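Side-chain contacts in putative cytochrome P450 YjiB (PDB 4RM4), which probably acts as a heme-dependent monooxygenase, binding heme iron and inserting one atom of molecular oxygen into organic substrates: residues A[245-250]-A[357-362]; A[113-118]-A[137-142]. One frame throughout, in Å; residues are numbered along the deposited sequence.

Both contacts are buried and apolar, and neither has a hydrogen bond across it. Contact 1 joins helices 226-257 and 352-369 about 10 Å from the centre of the chain and reaches the heme through L247; contact 2 joins helices 102-123 and 138-147 farther out, about 16 Å from that centre, and lies away from the annotated sites. The first is a narrow pairing of leucine and isoleucine against alanines. The second interlocks larger aliphatic chains beside a threonine hydroxyl, with I142 partly exposed. They use different helices but abut: I361 packs on T116, A362 on L139, and T245 and E358 on P140.

Contact 1: residues A[245-250]-A[357-362]. With HEM (protoporphyrin IX containing Fe), chain B.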
loop_
_atom_site.group_PDB
_atom_site.type_symbol
_atom_site.label_atom_id
_atom_site.label_comp_id
_atom_site.label_asym_id
_atom_site.label_seq_id
_atom_site.Cartn_x
_atom_site.Cartn_y
_atom_site.Cartn_z
ATOM N N THR A 245 3.694 5.284 1.761
ATOM C CA THR A 245 4.232 6.560 1.313
ATOM C C THR A 245 3.246 7.212 0.357
ATOM O O THR A 245 2.939 8.403 0.452
ATOM C CB THR A 245 5.546 6.363 0.549
ATOM O OG1 THR A 245 6.567 5.950 1.466
ATOM C CG2 THR A 245 5.959 7.657 -0.134
ATOM N N ASN A 246 2.755 6.418 -0.587
ATOM C CA ASN A 246 1.895 6.968 -1.625
ATOM C C ASN A 246 0.535 7.358 -1.067
ATOM O O ASN A 246 -0.064 8.327 -1.537
ATOM C CB ASN A 246 1.782 6.013 -2.822
ATOM C CG ASN A 246 3.076 5.932 -3.624
ATOM O OD1 ASN A 246 3.882 6.860 -3.616
ATOM N ND2 ASN A 246 3.269 4.828 -4.332
ATOM N N LEU A 247 0.060 6.631 -0.052
ATOM C CA LEU A 247 -1.180 7.020 0.630
ATOM C C LEU A 247 -1.001 8.395 1.256
ATOM O O LEU A 247 -1.842 9.283 1.094
ATOM C CB LEU A 247 -1.585 5.998 1.714
ATOM C CG LEU A 247 -2.741 6.434 2.639
ATOM C CD1 LEU A 247 -3.973 6.856 1.841
ATOM C CD2 LEU A 247 -3.090 5.315 3.645
ATOM N N ILE A 248 0.110 8.581 1.964
ATOM C CA ILE A 248 0.347 9.857 2.636
ATOM C C ILE A 248 0.461 11.021 1.643
ATOM O O ILE A 248 -0.166 12.076 1.844
ATOM C CB ILE A 248 1.587 9.799 3.517
ATOM C CG1 ILE A 248 1.309 8.921 4.741
ATOM C CG2 ILE A 248 1.985 11.199 3.942
ATOM C CD1 ILE A 248 2.596 8.445 5.457
ATOM N N SER A 249 1.248 10.828 0.582
ATOM C CA SER A 249 1.360 11.837 -0.483
ATOM C C SER A 249 0.009 12.129 -1.147
ATOM O O SER A 249 -0.381 13.287 -1.327
ATOM C CB SER A 249 2.364 11.394 -1.558
ATOM O OG SER A 249 3.631 11.082 -1.009
ATOM N N ASN A 250 -0.711 11.073 -1.518
ATOM C CA ASN A 250 -1.973 11.231 -2.221
ATOM C C ASN A 250 -3.032 11.904 -1.342
ATOM O O ASN A 250 -3.835 12.701 -1.835
ATOM C CB ASN A 250 -2.520 9.875 -2.705
ATOM C CG ASN A 250 -1.672 9.233 -3.788
ATOM O OD1 ASN A 250 -0.773 9.846 -4.357
ATOM N ND2 ASN A 250 -1.974 7.973 -4.081
ATOM N N LEU A 357 -3.013 3.861 10.822
ATOM C CA LEU A 357 -2.328 4.518 11.940
ATOM C C LEU A 357 -1.219 5.443 11.459
ATOM O O LEU A 357 -1.128 6.592 11.894
ATOM C CB LEU A 357 -1.738 3.486 12.905
ATOM C CG LEU A 357 -0.945 4.059 14.084
ATOM C CD1 LEU A 357 -1.781 5.038 14.909
ATOM C CD2 LEU A 357 -0.438 2.921 14.951
ATOM N N GLU A 358 -0.352 4.934 10.585
ATOM C CA GLU A 358 0.699 5.780 10.020
ATOM C C GLU A 358 0.146 7.048 9.334
ATOM O O GLU A 358 0.649 8.152 9.550
ATOM C CB GLU A 358 1.581 4.977 9.064
ATOM C CG GLU A 358 2.397 3.893 9.758
ATOM C CD GLU A 358 3.477 3.327 8.857
ATOM O OE1 GLU A 358 3.567 2.086 8.737
ATOM O OE2 GLU A 358 4.226 4.123 8.247
ATOM N N ALA A 359 -0.889 6.891 8.516
ATOM C CA ALA A 359 -1.455 8.027 7.792
ATOM C C ALA A 359 -2.104 9.034 8.734
ATOM O O ALA A 359 -1.942 10.247 8.567
ATOM C CB ALA A 359 -2.468 7.546 6.756
ATOM N N ASN A 360 -2.851 8.537 9.714
ATOM C CA ASN A 360 -3.503 9.445 10.654
ATOM C C ASN A 360 -2.454 10.286 11.361
ATOM O O ASN A 360 -2.571 11.508 11.438
ATOM C CB ASN A 360 -4.329 8.670 11.676
ATOM C CG ASN A 360 -5.062 9.580 12.650
ATOM O OD1 ASN A 360 -4.533 10.600 13.090
ATOM N ND2 ASN A 360 -6.293 9.218 12.978
ATOM N N ILE A 361 -1.429 9.618 11.878
ATOM C CA ILE A 361 -0.355 10.304 12.584
ATOM C C ILE A 361 0.456 11.223 11.674
ATOM O O ILE A 361 0.672 12.395 11.990
ATOM C CB ILE A 361 0.565 9.309 13.296
ATOM C CG1 ILE A 361 -0.138 8.794 14.556
ATOM C CG2 ILE A 361 1.906 9.967 13.610
ATOM C CD1 ILE A 361 0.669 7.831 15.379
ATOM N N ALA A 362 0.878 10.704 10.528
ATOM C CA ALA A 362 1.597 11.529 9.570
ATOM C C ALA A 362 0.799 12.770 9.168
ATOM O O ALA A 362 1.323 13.878 9.212
ATOM C CB ALA A 362 1.987 10.729 8.362
HETATM C CHA HEM B . -2.508 -7.082 0.989
HETATM C CHB HEM B . -3.176 -2.435 -0.173
HETATM C CHC HEM B . -0.114 -1.092 3.376
HETATM C CHD HEM B . 0.944 -5.748 4.206
HETATM C C1A HEM B . -2.994 -5.940 0.385
HETATM C C2A HEM B . -4.039 -5.873 -0.616
HETATM C C3A HEM B . -4.225 -4.590 -0.937
HETATM C C4A HEM B . -3.317 -3.797 -0.142
HETATM C CMA HEM B . -5.236 -4.031 -1.976
HETATM C CAA HEM B . -4.822 -7.071 -1.209
HETATM C CBA HEM B . -4.004 -7.770 -2.279
HETATM C CGA HEM B . -4.843 -8.747 -3.071
HETATM O O1A HEM B . -4.280 -9.321 -4.038
HETATM O O2A HEM B . -6.043 -8.944 -2.748
HETATM C C1B HEM B . -2.432 -1.694 0.713
HETATM C C2B HEM B . -2.484 -0.249 0.838
HETATM C C3B HEM B . -1.625 0.114 1.801
HETATM C C4B HEM B . -1.019 -1.078 2.344
HETATM C CMB HEM B . -3.378 0.668 -0.025
HETATM C CAB HEM B . -1.305 1.519 2.360
HETATM C CBB HEM B . -2.156 2.532 2.181
HETATM C C1C HEM B . 0.409 -2.232 3.927
HETATM C C2C HEM B . 1.313 -2.298 5.060
HETATM C C3C HEM B . 1.594 -3.589 5.277
HETATM C C4C HEM B . 0.886 -4.372 4.303
HETATM C CMC HEM B . 1.806 -1.055 5.832
HETATM C CAC HEM B . 2.507 -4.249 6.339
HETATM C CBC HEM B . 3.387 -3.584 7.093
HETATM C C1D HEM B . 0.143 -6.533 3.408
HETATM C C2D HEM B . 0.217 -7.965 3.364
HETATM C C3D HEM B . -0.861 -8.397 2.361
HETATM C C4D HEM B . -1.480 -7.167 1.904
HETATM C CMD HEM B . 1.177 -8.859 4.171
HETATM C CAD HEM B . -1.212 -9.846 1.948
HETATM C CBD HEM B . -2.329 -10.338 2.873
HETATM C CGD HEM B . -2.787 -11.712 2.445
HETATM O O1D HEM B . -3.466 -12.391 3.264
HETATM O O2D HEM B . -2.445 -12.115 1.303
HETATM N NA HEM B . -2.574 -4.648 0.640
HETATM N NB HEM B . -1.517 -2.155 1.645
HETATM N NC HEM B . 0.169 -3.517 3.482
HETATM N ND HEM B . -0.859 -6.105 2.556
HETATM FE FE HEM B . -1.318 -4.116 2.176
HETATM O O HOH W 1 0.212 -3.981 0.282
#
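I248 gives the largest share of this contact, lying over a shallow surface made by A359 and A362, one helical turn apart on helix 352-369. Its CG1 is set beside the backbone N (chi1 -71°), and from there the extended chain runs out to meet the methyl of A362, with I248 CD1 3.7 Å from A362 CB. Nearer its root, I248 CG1 passes 4.2 Å from A359 CA, close against the partner backbone. The small alanine side chains permit this: the nearest alpha carbons, I248 CA and A359 CA, are 5.8 Å apart, while the two short axes come within 9.7 Å at an angle of 38°. L247 meets the same A359 methyl from a direction roughly at right angles to that of I248, with L247 CD2 3.9 Å from A359 CB. With CG anti to the backbone N (chi1 170°), the same branch also reaches the heme, and L247 CD2 lies 3.3 Å from HEM CBB, the terminal carbon of a vinyl group. L247 CB touches that carbon as well, at 3.5 Å from HEM CBB, so the vinyl end is packed against both root and tip of the leucine. L247 thus belongs to the heme pocket; in that heme, water 1 sits 2.4 Å from the iron FE, and C349 is the axial ligand by similarity. In P450 nomenclature these correspond to the I-helix and L-helix, which run roughly parallel here. Helix 272-282 adds L280 against L247 and V276 against A359, while P140 of helix 138-147 packs on T245 and E358, and L139 of that helix on A362.

Contact 2: residues A[113-118]-A[137-142]; sequences QEITDE and YPLPVI
T116 OG1 is hydrogen-bonded to the carbonyl of I112, one turn back on its own helix, while the methyls of L139 close over it from the facing one. L139 CD2 is 3.7 Å from T116 OG1, and L139 CD1 is only slightly farther. The hydroxyl lies beside the backbone N (chi1 -63°), which brings it to that carbonyl and meets its hydrogen-bonding need inside an apolar interface. L139 CG stands anti to its own backbone N (chi1 179°), and the fork of the leucine spans two residues: its CD2 rests against the threonine, while L139 CD1 meets I115 CG2 at 3.5 Å. These helices correspond to D and E of the P450 fold, which with the I-helix and L-helix form its four-helix bundle; E runs against the other three, and here the short axes make 146°. The side chains of I115 and I142 run antiparallel alongside one another, I142 CG2 lying 3.8 Å from I115 CD1. The same I142 methyl is also 3.8 Å from I115 CG2, which is therefore wedged between L139 and I142. Cutting I115 back to an alanine removes CG1, CG2 and CD1, and is likely to open a gap between L139 and I142, whose facing methyls would lose these contacts. V143 and E146, farther along helix 138-147, also touch I115. On the flank of helix 102-123, Q113 NE2 donates to D117 OD1 at 2.9 Å, approaching from above the carboxylate plane, and the same nitrogen is hydrogen-bonded to S365 OG of helix 352-369.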
loop_
_atom_site.group_PDB
_atom_site.type_symbol
_atom_site.label_atom_id
_atom_site.label_comp_id
_atom_site.label_asym_id
_atom_site.label_seq_id
_atom_site.Cartn_x
_atom_site.Cartn_y
_atom_site.Cartn_z
ATOM N N GLN A 113 4.634 8.194 16.395
ATOM C CA GLN A 113 4.509 9.630 16.638
ATOM C C GLN A 113 5.874 10.288 16.772
ATOM O O GLN A 113 6.124 11.353 16.205
ATOM C CB GLN A 113 3.653 9.910 17.876
ATOM C CG GLN A 113 3.357 11.396 18.113
ATOM C CD GLN A 113 2.519 12.024 17.008
ATOM O OE1 GLN A 113 1.349 11.683 16.828
ATOM N NE2 GLN A 113 3.113 12.955 16.269
ATOM N N GLU A 114 6.767 9.645 17.516
ATOM C CA GLU A 114 8.097 10.191 17.731
ATOM C C GLU A 114 8.870 10.263 16.416
ATOM O O GLU A 114 9.526 11.260 16.128
ATOM C CB GLU A 114 8.835 9.361 18.784
ATOM C CG GLU A 114 8.157 9.396 20.147
ATOM C CD GLU A 114 8.695 8.357 21.125
ATOM O OE1 GLU A 114 9.433 7.447 20.695
ATOM O OE2 GLU A 114 8.374 8.455 22.328
ATOM N N ILE A 115 8.770 9.215 15.608
ATOM C CA ILE A 115 9.413 9.196 14.303
ATOM C C ILE A 115 8.886 10.328 13.415
ATOM O O ILE A 115 9.642 11.021 12.729
ATOM C CB ILE A 115 9.152 7.862 13.587
ATOM C CG1 ILE A 115 9.886 6.723 14.293
ATOM C CG2 ILE A 115 9.583 7.949 12.150
ATOM C CD1 ILE A 115 9.374 5.344 13.899
ATOM N N THR A 116 7.573 10.484 13.410
ATOM C CA THR A 116 6.935 11.524 12.620
ATOM C C THR A 116 7.448 12.894 13.050
ATOM O O THR A 116 7.853 13.706 12.217
ATOM C CB THR A 116 5.397 11.476 12.775
ATOM O OG1 THR A 116 4.912 10.218 12.275
ATOM C CG2 THR A 116 4.753 12.602 11.998
ATOM N N ASP A 117 7.444 13.147 14.351
ATOM C CA ASP A 117 7.883 14.451 14.846
ATOM C C ASP A 117 9.338 14.728 14.482
ATOM O O ASP A 117 9.699 15.862 14.179
ATOM C CB ASP A 117 7.661 14.579 16.354
ATOM C CG ASP A 117 6.194 14.546 16.729
ATOM O OD1 ASP A 117 5.345 14.765 15.834
ATOM O OD2 ASP A 117 5.886 14.309 17.916
ATOM N N GLU A 118 10.166 13.686 14.494
ATOM C CA GLU A 118 11.586 13.842 14.170
ATOM C C GLU A 118 11.816 14.187 12.704
ATOM O O GLU A 118 12.687 14.995 12.379
ATOM C CB GLU A 118 12.372 12.587 14.559
ATOM C CG GLU A 118 12.360 12.314 16.049
ATOM C CD GLU A 118 13.388 11.281 16.464
ATOM O OE1 GLU A 118 14.144 10.803 15.591
ATOM O OE2 GLU A 118 13.440 10.951 17.670
ATOM N N TYR A 137 8.243 9.496 2.024
ATOM C CA TYR A 137 9.149 8.409 1.613
ATOM C C TYR A 137 9.885 7.732 2.790
ATOM O O TYR A 137 9.842 6.498 2.948
ATOM C CB TYR A 137 10.126 8.877 0.510
ATOM C CG TYR A 137 11.444 8.123 0.432
ATOM C CD1 TYR A 137 11.482 6.774 0.129
ATOM C CD2 TYR A 137 12.652 8.783 0.636
ATOM C CE1 TYR A 137 12.697 6.083 0.040
ATOM C CE2 TYR A 137 13.868 8.108 0.550
ATOM C CZ TYR A 137 13.882 6.761 0.256
ATOM O OH TYR A 137 15.092 6.098 0.172
ATOM N N PRO A 138 10.554 8.521 3.633
ATOM C CA PRO A 138 11.286 7.875 4.730
ATOM C C PRO A 138 10.411 7.291 5.848
ATOM O O PRO A 138 10.810 6.298 6.483
ATOM C CB PRO A 138 12.139 9.015 5.289
ATOM C CG PRO A 138 11.376 10.267 4.921
ATOM C CD PRO A 138 10.821 9.974 3.564
ATOM N N LEU A 139 9.249 7.886 6.092
ATOM C CA LEU A 139 8.462 7.535 7.275
ATOM C C LEU A 139 8.117 6.041 7.393
ATOM O O LEU A 139 8.390 5.437 8.433
ATOM C CB LEU A 139 7.214 8.422 7.392
ATOM C CG LEU A 139 6.231 8.208 8.537
ATOM C CD1 LEU A 139 6.935 7.846 9.822
ATOM C CD2 LEU A 139 5.397 9.473 8.730
ATOM N N PRO A 140 7.537 5.436 6.338
ATOM C CA PRO A 140 7.118 4.033 6.509
ATOM C C PRO A 140 8.290 3.069 6.671
ATOM O O PRO A 140 8.160 2.023 7.324
ATOM C CB PRO A 140 6.372 3.725 5.204
ATOM C CG PRO A 140 5.894 5.073 4.723
ATOM C CD PRO A 140 7.015 6.013 5.083
ATOM N N VAL A 141 9.414 3.404 6.050
ATOM C CA VAL A 141 10.624 2.593 6.164
ATOM C C VAL A 141 11.163 2.583 7.582
ATOM O O VAL A 141 11.507 1.522 8.116
ATOM C CB VAL A 141 11.722 3.093 5.209
ATOM C CG1 VAL A 141 13.029 2.322 5.443
ATOM C CG2 VAL A 141 11.254 2.963 3.758
ATOM N N ILE A 142 11.242 3.763 8.194
ATOM C CA ILE A 142 11.696 3.853 9.571
ATOM C C ILE A 142 10.748 3.104 10.487
ATOM O O ILE A 142 11.176 2.362 11.366
ATOM C CB ILE A 142 11.795 5.300 10.061
ATOM C CG1 ILE A 142 12.776 6.085 9.187
ATOM C CG2 ILE A 142 12.270 5.325 11.515
ATOM C CD1 ILE A 142 12.799 7.573 9.513
#